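Long-range contacts in neurotrypsin (Mus musculus, PDB 6H8M), which is a secreted neuronal serine protease with a role in neuronal plasticity, seen here as its third scavenger receptor cysteine-rich (SRCR) domain alone: residues 30-35 with 97-102; 35-40 with 53-58. All blocks are in the same frame, centred on the assembly; numbering follows the deposited sequence.

Overall arrangement
Both contacts lie within a single SRCR domain, their centres about 9 Å apart and each about 7 Å from the centre of the chain. Along the sequence, contact 2 starts at W35, where the first half of contact 1 ends, and is over well before 97-102. Contact 1 joins the loop between strand 26-30 and helix 37-46 to the loop that enters strand 102-105; contact 2 sets the start of that helix on strand 53-56. W35 belongs to both. Strands 53-56 and 102-105 pair antiparallel, and D32 OD2 probably accepts a hydrogen bond from M58 N, so helix, small sheet and late loop form one compact unit.

Contact 1: residues 30-35 with 97-102; sequences ICDDGW and HSEDAG
The indole of W35 lies flat against the methyl of A101, a CH-pi contact in which CB of A101 stands 3.5 Å from the centroid of the five-membered ring of W35 and only 5° off its normal. CG of W35 is anti to its backbone N (chi1 -174°), on the side of the other segment. Alanine suits its place: CB of A101 is also only 3.3 Å from O of I30, so the methyl is held close between ring and backbone. The same indole reaches G102 through its N-H: NE1 of W35 donates to O of G102 at 3.0 Å, the donor above the carbonyl plane. A leucine in place of W35 would probably leave G102 O without this donor and the A101 methyl without its flat cover.

Backbone bonds hold the segments beside the ring, with a single beta bridge between C31 and D100. A101 N donates to I30 O at 2.8 Å, and a weak bond runs from D32 N to E99 O. A type II turn from D32 to W35 follows, with glycine at G34 suiting the positive phi. The side chains of D32 and E99 cross at about a right angle, carboxylate planes 89° apart. D32 OD2 takes the N-H of M58, and E99 OE1 that of R96. The buried D100 is gripped at OD2 by the ND1-H of H97 and the N-H of G64, and at OD1 by T29 OG1.

The C31-C95 disulfide of the SRCR domain fixes this region covalently. I30 O and G102 O are taken by N-H donors, and a water links I30 N to A101 O. OD1 of D32 lies 4.5 Å from OE2 of E99, a probable mild repulsion that their separate amide partners are likely to offset.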
# COMPACT_ATOMS: atom_id res chain seq x y z
N ILE A 30 0.84 -5.06 -2.87
CA ILE A 30 0.55 -5.36 -1.49
C ILE A 30 -0.91 -5.81 -1.39
O ILE A 30 -1.83 -5.15 -1.90
CB ILE A 30 0.76 -4.11 -0.63
CG1 ILE A 30 2.17 -3.56 -0.80
CG2 ILE A 30 0.40 -4.36 0.81
CD1 ILE A 30 2.43 -2.37 0.13
N CYS A 31 -1.14 -6.94 -0.72
CA CYS A 31 -2.49 -7.48 -0.48
C CYS A 31 -3.28 -6.56 0.49
O CYS A 31 -2.73 -6.07 1.45
CB CYS A 31 -2.41 -8.88 0.10
SG CYS A 31 -4.03 -9.67 0.24
N ASP A 32 -4.59 -6.42 0.27
CA ASP A 32 -5.41 -5.50 1.06
C ASP A 32 -5.91 -6.13 2.35
O ASP A 32 -6.68 -5.49 3.05
CB ASP A 32 -6.57 -4.94 0.23
CG ASP A 32 -7.64 -5.98 -0.10
OD1 ASP A 32 -7.47 -7.16 0.29
OD2 ASP A 32 -8.60 -5.65 -0.81
N ASP A 33 -5.52 -7.39 2.66
CA ASP A 33 -5.99 -8.06 3.85
C ASP A 33 -5.47 -7.25 5.04
O ASP A 33 -4.23 -7.07 5.21
CB ASP A 33 -5.47 -9.50 3.89
CG ASP A 33 -6.27 -10.27 4.92
OD1 ASP A 33 -7.52 -10.33 4.77
OD2 ASP A 33 -5.68 -10.62 5.93
N GLY A 34 -6.38 -6.74 5.84
CA GLY A 34 -5.97 -5.92 6.98
C GLY A 34 -5.53 -4.50 6.61
O GLY A 34 -4.99 -3.84 7.48
N TRP A 35 -5.70 -4.05 5.35
CA TRP A 35 -5.22 -2.76 4.91
C TRP A 35 -6.26 -1.69 5.30
O TRP A 35 -7.43 -1.86 4.98
CB TRP A 35 -4.94 -2.77 3.38
CG TRP A 35 -4.31 -1.55 2.79
CD1 TRP A 35 -4.96 -0.55 2.10
CD2 TRP A 35 -2.90 -1.25 2.67
NE1 TRP A 35 -4.03 0.36 1.67
CE2 TRP A 35 -2.78 -0.04 1.99
CE3 TRP A 35 -1.75 -1.89 3.14
CZ2 TRP A 35 -1.55 0.54 1.70
CZ3 TRP A 35 -0.54 -1.30 2.88
CH2 TRP A 35 -0.43 -0.08 2.22
N HIS A 97 -4.27 -10.61 -7.31
CA HIS A 97 -4.14 -9.19 -7.69
C HIS A 97 -5.47 -8.43 -7.58
O HIS A 97 -5.50 -7.19 -7.48
CB HIS A 97 -3.46 -9.04 -9.06
CG HIS A 97 -1.98 -9.19 -9.01
ND1 HIS A 97 -1.17 -8.25 -8.38
CD2 HIS A 97 -1.16 -10.16 -9.48
CE1 HIS A 97 0.10 -8.66 -8.48
NE2 HIS A 97 0.13 -9.81 -9.17
N SER A 98 -6.58 -9.15 -7.58
CA SER A 98 -7.90 -8.57 -7.35
C SER A 98 -8.01 -7.94 -5.95
O SER A 98 -8.93 -7.19 -5.73
CB SER A 98 -8.95 -9.61 -7.61
OG SER A 98 -8.78 -10.72 -6.76
N GLU A 99 -7.07 -8.21 -5.03
CA GLU A 99 -7.05 -7.68 -3.66
C GLU A 99 -5.92 -6.66 -3.46
O GLU A 99 -5.62 -6.25 -2.32
CB GLU A 99 -6.86 -8.85 -2.67
CG GLU A 99 -8.01 -9.86 -2.69
CD GLU A 99 -7.62 -11.21 -2.11
OE1 GLU A 99 -6.91 -11.96 -2.78
OE2 GLU A 99 -7.98 -11.48 -0.96
N ASP A 100 -5.34 -6.15 -4.55
CA ASP A 100 -4.23 -5.20 -4.46
C ASP A 100 -4.67 -3.93 -3.73
O ASP A 100 -5.78 -3.39 -3.98
CB ASP A 100 -3.67 -4.84 -5.83
CG ASP A 100 -2.77 -5.94 -6.42
OD1 ASP A 100 -2.34 -6.86 -5.67
OD2 ASP A 100 -2.48 -5.84 -7.63
N ALA A 101 -3.80 -3.43 -2.85
CA ALA A 101 -4.09 -2.28 -2.00
C ALA A 101 -3.71 -0.98 -2.71
O ALA A 101 -2.76 -0.96 -3.52
CB ALA A 101 -3.26 -2.44 -0.73
N GLY A 102 -4.34 0.09 -2.25
CA GLY A 102 -4.16 1.42 -2.78
C GLY A 102 -4.35 2.47 -1.74
O GLY A 102 -4.80 2.14 -0.63
O HOH W 1 -0.87 -2.99 -4.16

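Contact 2: residues 35-40 with 53-58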
# COMPACT_ATOMS: atom_id res chain seq x y z
N TRP A 35 -5.70 -4.05 5.35
CA TRP A 35 -5.22 -2.76 4.91
C TRP A 35 -6.26 -1.69 5.30
O TRP A 35 -7.43 -1.86 4.98
CB TRP A 35 -4.94 -2.77 3.38
CG TRP A 35 -4.31 -1.55 2.79
CD1 TRP A 35 -4.96 -0.55 2.10
CD2 TRP A 35 -2.90 -1.25 2.67
NE1 TRP A 35 -4.03 0.36 1.67
CE2 TRP A 35 -2.78 -0.04 1.99
CE3 TRP A 35 -1.75 -1.89 3.14
CZ2 TRP A 35 -1.55 0.54 1.70
CZ3 TRP A 35 -0.54 -1.30 2.88
CH2 TRP A 35 -0.43 -0.08 2.22
N THR A 36 -5.83 -0.67 6.03
CA THR A 36 -6.75 0.37 6.54
C THR A 36 -6.14 1.75 6.32
O THR A 36 -5.08 1.84 5.68
CB THR A 36 -7.02 0.17 8.04
OG1 THR A 36 -5.83 0.52 8.74
CG2 THR A 36 -7.42 -1.25 8.38
N ASP A 37 -6.78 2.78 6.89
CA ASP A 37 -6.31 4.19 6.82
C ASP A 37 -4.93 4.33 7.47
O ASP A 37 -4.18 5.23 7.05
CB ASP A 37 -7.38 5.17 7.29
CG ASP A 37 -8.60 5.21 6.38
OD1 ASP A 37 -8.59 4.51 5.35
OD2 ASP A 37 -9.55 5.95 6.71
N LYS A 38 -4.63 3.56 8.52
CA LYS A 38 -3.30 3.60 9.17
C LYS A 38 -2.23 3.23 8.14
O LYS A 38 -1.22 3.94 8.07
CB LYS A 38 -3.28 2.65 10.37
CG LYS A 38 -4.30 2.95 11.46
CD LYS A 38 -4.19 2.03 12.66
CE LYS A 38 -5.04 2.46 13.83
NZ LYS A 38 -6.47 2.16 13.62
N HIS A 39 -2.45 2.17 7.34
CA HIS A 39 -1.51 1.85 6.28
C HIS A 39 -1.37 2.99 5.29
O HIS A 39 -0.24 3.32 4.84
CB HIS A 39 -1.91 0.53 5.61
CG HIS A 39 -2.02 -0.60 6.57
ND1 HIS A 39 -3.13 -0.79 7.37
CD2 HIS A 39 -1.17 -1.60 6.85
CE1 HIS A 39 -2.91 -1.81 8.21
NE2 HIS A 39 -1.73 -2.36 7.88
N ALA A 40 -2.49 3.57 4.88
CA ALA A 40 -2.48 4.64 3.95
C ALA A 40 -1.71 5.84 4.48
O ALA A 40 -0.90 6.43 3.68
CB ALA A 40 -3.88 5.08 3.58
N ALA A 53 -5.00 10.68 4.97
CA ALA A 53 -4.88 9.64 3.86
C ALA A 53 -6.03 8.67 4.01
O ALA A 53 -6.53 8.46 5.15
CB ALA A 53 -3.59 8.91 4.02
N ARG A 54 -6.43 8.04 2.91
CA ARG A 54 -7.51 7.03 2.98
C ARG A 54 -7.11 5.78 2.19
O ARG A 54 -6.57 5.93 1.08
CB ARG A 54 -8.83 7.61 2.44
CG ARG A 54 -9.54 8.52 3.43
CD ARG A 54 -11.01 8.65 3.10
NE ARG A 54 -11.70 9.55 4.02
CZ ARG A 54 -12.97 9.89 3.92
NH1 ARG A 54 -13.72 9.36 2.97
NH2 ARG A 54 -13.50 10.75 4.77
N ALA A 55 -7.35 4.60 2.76
CA ALA A 55 -7.10 3.35 2.02
C ALA A 55 -8.11 3.18 0.86
O ALA A 55 -9.32 3.53 0.99
CB ALA A 55 -7.23 2.18 2.96
N ARG A 56 -7.66 2.51 -0.22
CA ARG A 56 -8.59 1.98 -1.19
C ARG A 56 -8.23 0.53 -1.45
O ARG A 56 -7.05 0.24 -1.60
CB ARG A 56 -8.43 2.77 -2.48
CG ARG A 56 -8.97 4.21 -2.47
CD ARG A 56 -10.50 4.20 -2.50
NE ARG A 56 -11.14 5.51 -2.36
CZ ARG A 56 -11.66 6.00 -1.25
NH1 ARG A 56 -11.44 5.43 -0.07
NH2 ARG A 56 -12.36 7.12 -1.31
N THR A 57 -9.22 -0.36 -1.39
CA THR A 57 -8.94 -1.83 -1.33
C THR A 57 -9.47 -2.46 -2.61
O THR A 57 -10.15 -1.83 -3.43
CB THR A 57 -9.50 -2.41 -0.04
OG1 THR A 57 -10.87 -2.00 0.01
CG2 THR A 57 -8.72 -1.93 1.15
N MET A 58 -9.28 -3.77 -2.73
CA MET A 58 -9.84 -4.59 -3.77
C MET A 58 -9.54 -4.00 -5.16
O MET A 58 -10.44 -3.96 -6.03
CB MET A 58 -11.35 -4.77 -3.59
CG MET A 58 -11.70 -5.54 -2.38
SD MET A 58 -10.99 -7.31 -2.49
CE MET A 58 -12.18 -8.14 -3.52
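D37 and A55 make the hydrogen bond that crosses this contact: A55 N donates to OD1 of D37 at 2.9 Å with an almost straight N-H (173°), meeting the oxygen from above the carboxylate plane. CG of D37 lies anti to its carbonyl carbon and beside the backbone N (chi1 -67°), and the short aspartate stem lets its acid end reach the strand backbone from the first turn of the helix.

The apolar contacts are made by small methyls, which allow the helix start to pack closely on strand 53-56 of the two-stranded sheet it forms with 102-105. CB of A40 packs 3.9 Å from CB of A53 and also rests against the backbone between R54 and A55. CB of A55 sits 3.5 Å from O of T36 and meets W35 obliquely at CD1. The methyl of T57 approaches that indole differently, at its edge and near its plane, CG2 of T57 lying 4.1 Å from CD1 of W35.

Within the helix start, T36 is the N-cap. Its OG1 accepts the N-H of K38, and its own N donates to ND1 of H39, completing a capping box; threonine suits the place because its hydroxyl sits close to the backbone. H39 in turn lays its CB over a face of the W35 indole, and its NE2 bonds to O of V73.

D37 and R54 lie side by side and point the same way, the carboxylate and guanidinium planes only 11° apart, but OD2 of D37 stays 5.0 Å from NE of R54. The arginine would therefore probably lend only diffuse electrostatic support. The direct polar tie across the two segments is the A55 N-H donated to the D37 carboxylate, which is likely to be further stabilised by its place at the helix N-terminus.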